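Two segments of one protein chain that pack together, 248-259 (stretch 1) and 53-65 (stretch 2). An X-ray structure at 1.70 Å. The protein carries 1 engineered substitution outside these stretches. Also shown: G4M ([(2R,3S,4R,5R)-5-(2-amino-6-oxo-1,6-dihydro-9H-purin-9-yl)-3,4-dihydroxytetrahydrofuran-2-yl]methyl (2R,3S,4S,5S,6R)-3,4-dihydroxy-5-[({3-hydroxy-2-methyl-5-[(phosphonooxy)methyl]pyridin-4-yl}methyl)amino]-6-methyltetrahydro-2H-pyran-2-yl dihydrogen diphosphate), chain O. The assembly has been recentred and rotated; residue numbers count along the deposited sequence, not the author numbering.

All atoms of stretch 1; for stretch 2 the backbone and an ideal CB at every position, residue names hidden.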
# COMPACT_ATOMS: atom_id res chain seq x y z
N GLY B 248 -1.47 -7.33 -9.07
CA GLY B 248 -1.06 -7.04 -7.70
C GLY B 248 -0.83 -5.55 -7.35
O GLY B 248 -1.41 -4.61 -7.95
N TYR B 249 0.06 -5.35 -6.39
CA TYR B 249 0.32 -3.98 -5.91
C TYR B 249 1.79 -3.88 -5.66
O TYR B 249 2.54 -4.84 -5.83
CB TYR B 249 -0.34 -3.86 -4.49
CG TYR B 249 -1.85 -4.04 -4.51
CD1 TYR B 249 -2.44 -5.31 -4.33
CD2 TYR B 249 -2.70 -2.95 -4.77
CE1 TYR B 249 -3.84 -5.48 -4.45
CE2 TYR B 249 -4.11 -3.12 -4.92
CZ TYR B 249 -4.69 -4.39 -4.72
OH TYR B 249 -6.08 -4.56 -4.81
N ASN B 250 2.22 -2.71 -5.24
CA ASN B 250 3.55 -2.61 -4.68
C ASN B 250 3.24 -2.23 -3.22
O ASN B 250 2.87 -1.08 -2.94
CB ASN B 250 4.41 -1.52 -5.28
CG ASN B 250 5.65 -1.22 -4.42
OD1 ASN B 250 5.81 -1.80 -3.34
ND2 ASN B 250 6.53 -0.30 -4.88
N VAL B 251 3.29 -3.21 -2.32
CA VAL B 251 3.12 -2.98 -0.87
C VAL B 251 4.32 -3.57 -0.11
O VAL B 251 4.19 -4.16 0.95
CB VAL B 251 1.80 -3.52 -0.32
CG1 VAL B 251 0.64 -2.75 -1.01
CG2 VAL B 251 1.71 -5.02 -0.59
N ARG B 252 5.48 -3.44 -0.71
CA ARG B 252 6.67 -3.95 -0.09
C ARG B 252 6.99 -3.12 1.17
O ARG B 252 6.65 -1.94 1.22
CB ARG B 252 7.83 -3.80 -1.09
CG ARG B 252 7.77 -4.70 -2.30
CD ARG B 252 9.04 -4.52 -3.09
NE ARG B 252 9.26 -3.17 -3.61
CZ ARG B 252 9.86 -2.91 -4.77
NH1 ARG B 252 10.33 -3.91 -5.51
NH2 ARG B 252 10.01 -1.65 -5.18
N PRO B 253 7.60 -3.75 2.18
CA PRO B 253 7.98 -2.99 3.37
C PRO B 253 9.39 -2.52 3.07
O PRO B 253 10.01 -2.99 2.12
CB PRO B 253 8.11 -4.08 4.48
CG PRO B 253 8.31 -5.41 3.74
CD PRO B 253 7.94 -5.18 2.28
N LEU B 254 9.93 -1.68 3.94
CA LEU B 254 11.30 -1.19 3.76
C LEU B 254 12.30 -2.14 4.40
O LEU B 254 11.96 -2.83 5.36
CB LEU B 254 11.45 0.19 4.39
CG LEU B 254 10.68 1.25 3.61
CD1 LEU B 254 10.77 2.58 4.30
CD2 LEU B 254 11.18 1.32 2.19
N GLU B 255 13.54 -2.16 3.91
CA GLU B 255 14.53 -3.02 4.54
C GLU B 255 14.75 -2.69 6.04
O GLU B 255 15.03 -3.56 6.89
CB GLU B 255 15.84 -2.94 3.76
CG GLU B 255 16.81 -3.92 4.26
CD GLU B 255 16.62 -5.35 3.74
OE1 GLU B 255 15.48 -5.88 3.57
OE2 GLU B 255 17.66 -6.00 3.56
N MET B 256 14.60 -1.41 6.39
CA MET B 256 14.76 -0.99 7.76
C MET B 256 13.70 -1.63 8.63
O MET B 256 13.98 -1.99 9.78
CB MET B 256 14.61 0.53 7.85
CG MET B 256 15.91 1.26 7.58
SD MET B 256 15.39 2.96 7.66
CE MET B 256 16.82 3.89 7.13
N SER B 257 12.48 -1.72 8.11
CA SER B 257 11.41 -2.30 8.90
C SER B 257 11.70 -3.76 9.26
O SER B 257 11.38 -4.22 10.34
CB SER B 257 10.06 -2.17 8.23
OG SER B 257 9.64 -0.82 8.32
N GLY B 258 12.26 -4.49 8.31
CA GLY B 258 12.59 -5.89 8.53
C GLY B 258 13.73 -5.98 9.57
O GLY B 258 13.69 -6.81 10.46
N ALA B 259 14.70 -5.07 9.52
CA ALA B 259 15.79 -5.13 10.48
C ALA B 259 15.30 -4.87 11.88
O ALA B 259 15.66 -5.59 12.81
CB ALA B 259 16.94 -4.18 10.11
N UNK B 53 4.95 -13.50 5.03
CA UNK B 53 5.20 -12.49 4.00
C UNK B 53 5.00 -11.12 4.62
O UNK B 53 3.87 -10.76 4.91
CB UNK B 53 4.28 -12.68 2.79
N UNK B 54 6.08 -10.36 4.78
CA UNK B 54 6.01 -9.01 5.33
C UNK B 54 5.57 -7.97 4.30
O UNK B 54 5.99 -8.03 3.15
CB UNK B 54 7.37 -8.62 5.90
N UNK B 55 4.72 -7.05 4.71
CA UNK B 55 4.18 -6.05 3.80
C UNK B 55 4.19 -4.70 4.47
O UNK B 55 4.57 -4.55 5.63
CB UNK B 55 2.76 -6.42 3.35
N UNK B 56 3.82 -3.70 3.71
CA UNK B 56 3.90 -2.35 4.22
C UNK B 56 3.10 -2.03 5.49
O UNK B 56 3.49 -1.13 6.19
CB UNK B 56 3.45 -1.40 3.11
N UNK B 57 1.97 -2.70 5.76
CA UNK B 57 1.18 -2.40 6.98
C UNK B 57 0.20 -3.56 7.19
O UNK B 57 0.09 -4.45 6.34
CB UNK B 57 0.44 -1.07 6.86
N UNK B 58 -0.43 -3.59 8.36
CA UNK B 58 -1.41 -4.63 8.62
C UNK B 58 -2.60 -4.42 7.66
O UNK B 58 -3.31 -5.37 7.32
CB UNK B 58 -1.86 -4.61 10.08
N UNK B 59 -2.83 -3.19 7.21
CA UNK B 59 -3.92 -2.94 6.24
C UNK B 59 -3.60 -3.56 4.88
O UNK B 59 -4.46 -4.18 4.27
CB UNK B 59 -4.16 -1.44 6.08
N UNK B 60 -2.37 -3.38 4.39
CA UNK B 60 -2.00 -4.00 3.14
C UNK B 60 -1.85 -5.51 3.37
O UNK B 60 -1.90 -6.31 2.43
CB UNK B 60 -0.71 -3.39 2.59
N UNK B 61 -1.69 -5.95 4.60
CA UNK B 61 -1.64 -7.42 4.75
C UNK B 61 -3.05 -8.04 4.55
O UNK B 61 -3.27 -9.04 3.83
CB UNK B 61 -1.09 -7.79 6.13
N UNK B 62 -4.05 -7.36 5.08
CA UNK B 62 -5.42 -7.78 4.89
C UNK B 62 -5.78 -7.65 3.41
O UNK B 62 -6.51 -8.49 2.88
CB UNK B 62 -6.37 -6.96 5.76
N UNK B 63 -5.28 -6.59 2.74
CA UNK B 63 -5.62 -6.43 1.34
C UNK B 63 -5.14 -7.65 0.53
O UNK B 63 -5.90 -8.25 -0.23
CB UNK B 63 -5.01 -5.14 0.79
N UNK B 64 -3.89 -8.01 0.75
CA UNK B 64 -3.32 -9.20 0.07
C UNK B 64 -3.99 -10.49 0.49
O UNK B 64 -4.04 -11.43 -0.33
CB UNK B 64 -1.82 -9.31 0.35
N UNK B 65 -4.38 -10.60 1.76
CA UNK B 65 -5.03 -11.84 2.23
C UNK B 65 -6.26 -12.11 1.38
O UNK B 65 -6.43 -13.22 0.85
CB UNK B 65 -5.41 -11.74 3.71
OP3 G4M O . -2.44 0.05 11.26
PL G4M O . -2.20 -1.17 10.28
OP1 G4M O . -2.46 -0.78 8.72
OP2 G4M O . -0.69 -1.68 10.44
OP4 G4M O . -3.13 -2.42 10.75
C5B G4M O . -4.45 -2.15 10.35
C5L G4M O . -5.34 -2.94 11.22
C6L G4M O . -5.96 -4.08 10.71
N1L G4M O . -6.80 -4.75 11.45
C2L G4M O . -7.11 -4.42 12.69
C2A G4M O . -8.13 -5.22 13.46
C3L G4M O . -6.51 -3.33 13.31
O3L G4M O . -6.92 -3.00 14.56
C4L G4M O . -5.56 -2.57 12.56
C4A G4M O . -4.93 -1.44 13.09
N4A G4M O . -5.26 -1.01 14.27
C4G G4M O . -4.54 0.07 14.84
C5G G4M O . -5.42 0.92 15.72
C6G G4M O . -6.20 0.06 16.71
O5G G4M O . -4.45 1.67 16.45
C3G G4M O . -3.95 0.99 13.76
O3G G4M O . -2.55 0.72 13.69
C2G G4M O . -4.13 2.47 14.19
O2G G4M O . -3.29 3.35 13.43
C1G G4M O . -3.81 2.66 15.65
O1G G4M O . -4.45 3.86 16.04
P2 G4M O . -3.72 4.83 17.07
O3P G4M O . -3.18 3.98 18.33
O4P G4M O . -4.85 5.83 17.67
OPP G4M O . -2.56 5.50 16.17
P G4M O . -1.84 6.75 16.88
O1P G4M O . -2.74 7.97 17.45
O2P G4M O . -0.95 7.27 15.67
O5' G4M O . -0.74 6.21 17.88
C5' G4M O . -1.26 6.06 19.19
C4' G4M O . -0.32 6.77 20.14
O4' G4M O . 1.06 6.49 19.75
C3' G4M O . -0.50 8.30 20.03
O3' G4M O . -0.23 8.83 21.31
C2' G4M O . 0.56 8.71 18.99
O2' G4M O . 0.98 10.05 19.27
C1' G4M O . 1.68 7.74 19.36
N9 G4M O . 2.60 7.53 18.24
C8 G4M O . 2.30 6.92 17.06
N7 G4M O . 3.39 6.88 16.33
C4 G4M O . 3.94 7.85 18.25
C5 G4M O . 4.46 7.43 17.00
C6 G4M O . 5.86 7.63 16.73
O6 G4M O . 6.40 7.28 15.69
N3 G4M O . 4.73 8.44 19.14
C2 G4M O . 6.02 8.64 18.86
N1 G4M O . 6.59 8.24 17.69
N2 G4M O . 6.80 9.26 19.78

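Position 53 opens the segment in an extended conformation, with nothing of stretch 1 within 5.5 Å of its ideal CB, so stretch 1 sets no demand there; it is Val53. At position 54 the CB points sideways, yet it lies 4.0 Å from Pro253 CG, and beyond it the backbone of the helix beginning at 255 leaves a path along Ser257 and Gly258. A long, flexible apolar chain would suit. The residue is Met54, extended with all three chi angles t: its CG packs 3.6 Å from Pro253 CG, and its CE ends 3.6 Å from Ser257 CB.

Position 55 turns away overall, although its CB sits 3.6 Å from Val251 O; a compact apolar or beta-branched residue fits. Val55 places CG1 4.0 Å from Val251 CG2.

At position 56 the backbone leaves the extended form, and its N donates to Val251 O at 2.8 Å, the one hydrogen bond between the stretches. The CB lies close to two carbonyls, 3.6 Å from Val251 O and 3.8 Å from Arg252 O, which favours something small, perhaps polar. Ser56 (chi1 p) shares a hydrogen bond between its OG and the side chain of 60, in the helix that follows; either group could be the donor.

Position 57 precedes a helix and is free of stretch 1, so Ser, Thr, Asp or Asn could cap; Ser57 OG accepts from N of residue 60 at 3.2 Å. At 58 an ideal CB would come within 2.6 Å of G4M OP4, which calls for glycine: Gly58 N donates to G4M OP2 at 2.8 Å. Position 59, beside the same phosphate, suits a small donor, and Ser59 gives G4M OP1 both its N (2.9 Å) and its OG (2.5 Å).

Position 60 points toward stretch 1, and its ideal CB lies 3.8 Å from Val251 CB. The N of 57 and the side chain of Ser56 offer polar partners, so a short chain with an apolar part and a hydroxyl suits. Thr60 has both: CG2 lies 3.7 Å from Val251 CG1, while OG1 accepts from Ser57 N at 2.9 Å and lies 2.8 Å from Ser56 OG.

At 61 and 62 stretch 1 sets no demand and many residues would suit; they are Ala61 and Asn62.

Position 63 faces the Tyr249 ring, inviting a branched or long aliphatic chain. Leu63 sets CD2 3.8 Å from the Tyr249 ring centroid, nearly along its normal, a CH-pi contact. Position 64 starts sideways, but a long aliphatic chain such as Leu or Met could reach Tyr249 and Val251; Leu64 brings CD1 to 3.8 Å from Val251 CG2 and CD2 to 3.7 Å from Tyr249 CD1. Position 65, out of reach, is equally unconstrained by stretch 1; it is Met65.

Stretch 2, residues 53-65: VMVSSGSTANLLM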
# COMPACT_ATOMS: atom_id res chain seq x y z
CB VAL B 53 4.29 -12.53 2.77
CG1 VAL B 53 4.68 -11.40 1.83
CG2 VAL B 53 4.38 -13.87 2.00
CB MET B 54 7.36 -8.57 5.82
CG MET B 54 7.28 -7.27 6.67
SD MET B 54 8.95 -6.69 7.11
CE MET B 54 8.66 -5.48 8.43
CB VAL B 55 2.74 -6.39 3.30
CG1 VAL B 55 2.79 -7.58 2.32
CG2 VAL B 55 1.83 -6.70 4.44
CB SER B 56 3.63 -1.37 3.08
OG SER B 56 2.26 -1.40 2.67
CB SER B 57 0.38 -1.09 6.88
OG SER B 57 -0.53 -1.17 5.79
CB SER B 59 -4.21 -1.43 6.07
OG SER B 59 -4.57 -0.81 7.30
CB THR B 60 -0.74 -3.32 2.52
OG1 THR B 60 0.39 -3.41 3.41
CG2 THR B 60 -1.04 -1.89 2.19
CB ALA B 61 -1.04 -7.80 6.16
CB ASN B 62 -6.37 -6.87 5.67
CG ASN B 62 -6.51 -7.23 7.12
OD1 ASN B 62 -6.06 -8.29 7.55
ND2 ASN B 62 -7.16 -6.36 7.89
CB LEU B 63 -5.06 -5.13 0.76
CG LEU B 63 -5.33 -4.79 -0.71
CD1 LEU B 63 -6.75 -4.42 -1.01
CD2 LEU B 63 -4.39 -3.66 -1.03
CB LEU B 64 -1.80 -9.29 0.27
CG LEU B 64 -0.90 -8.20 -0.35
CD1 LEU B 64 0.53 -8.60 -0.67
CD2 LEU B 64 -1.49 -7.56 -1.58
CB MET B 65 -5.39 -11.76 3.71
CG MET B 65 -6.09 -12.97 4.14
SD MET B 65 -6.28 -12.98 5.95
CE MET B 65 -7.32 -11.53 6.31
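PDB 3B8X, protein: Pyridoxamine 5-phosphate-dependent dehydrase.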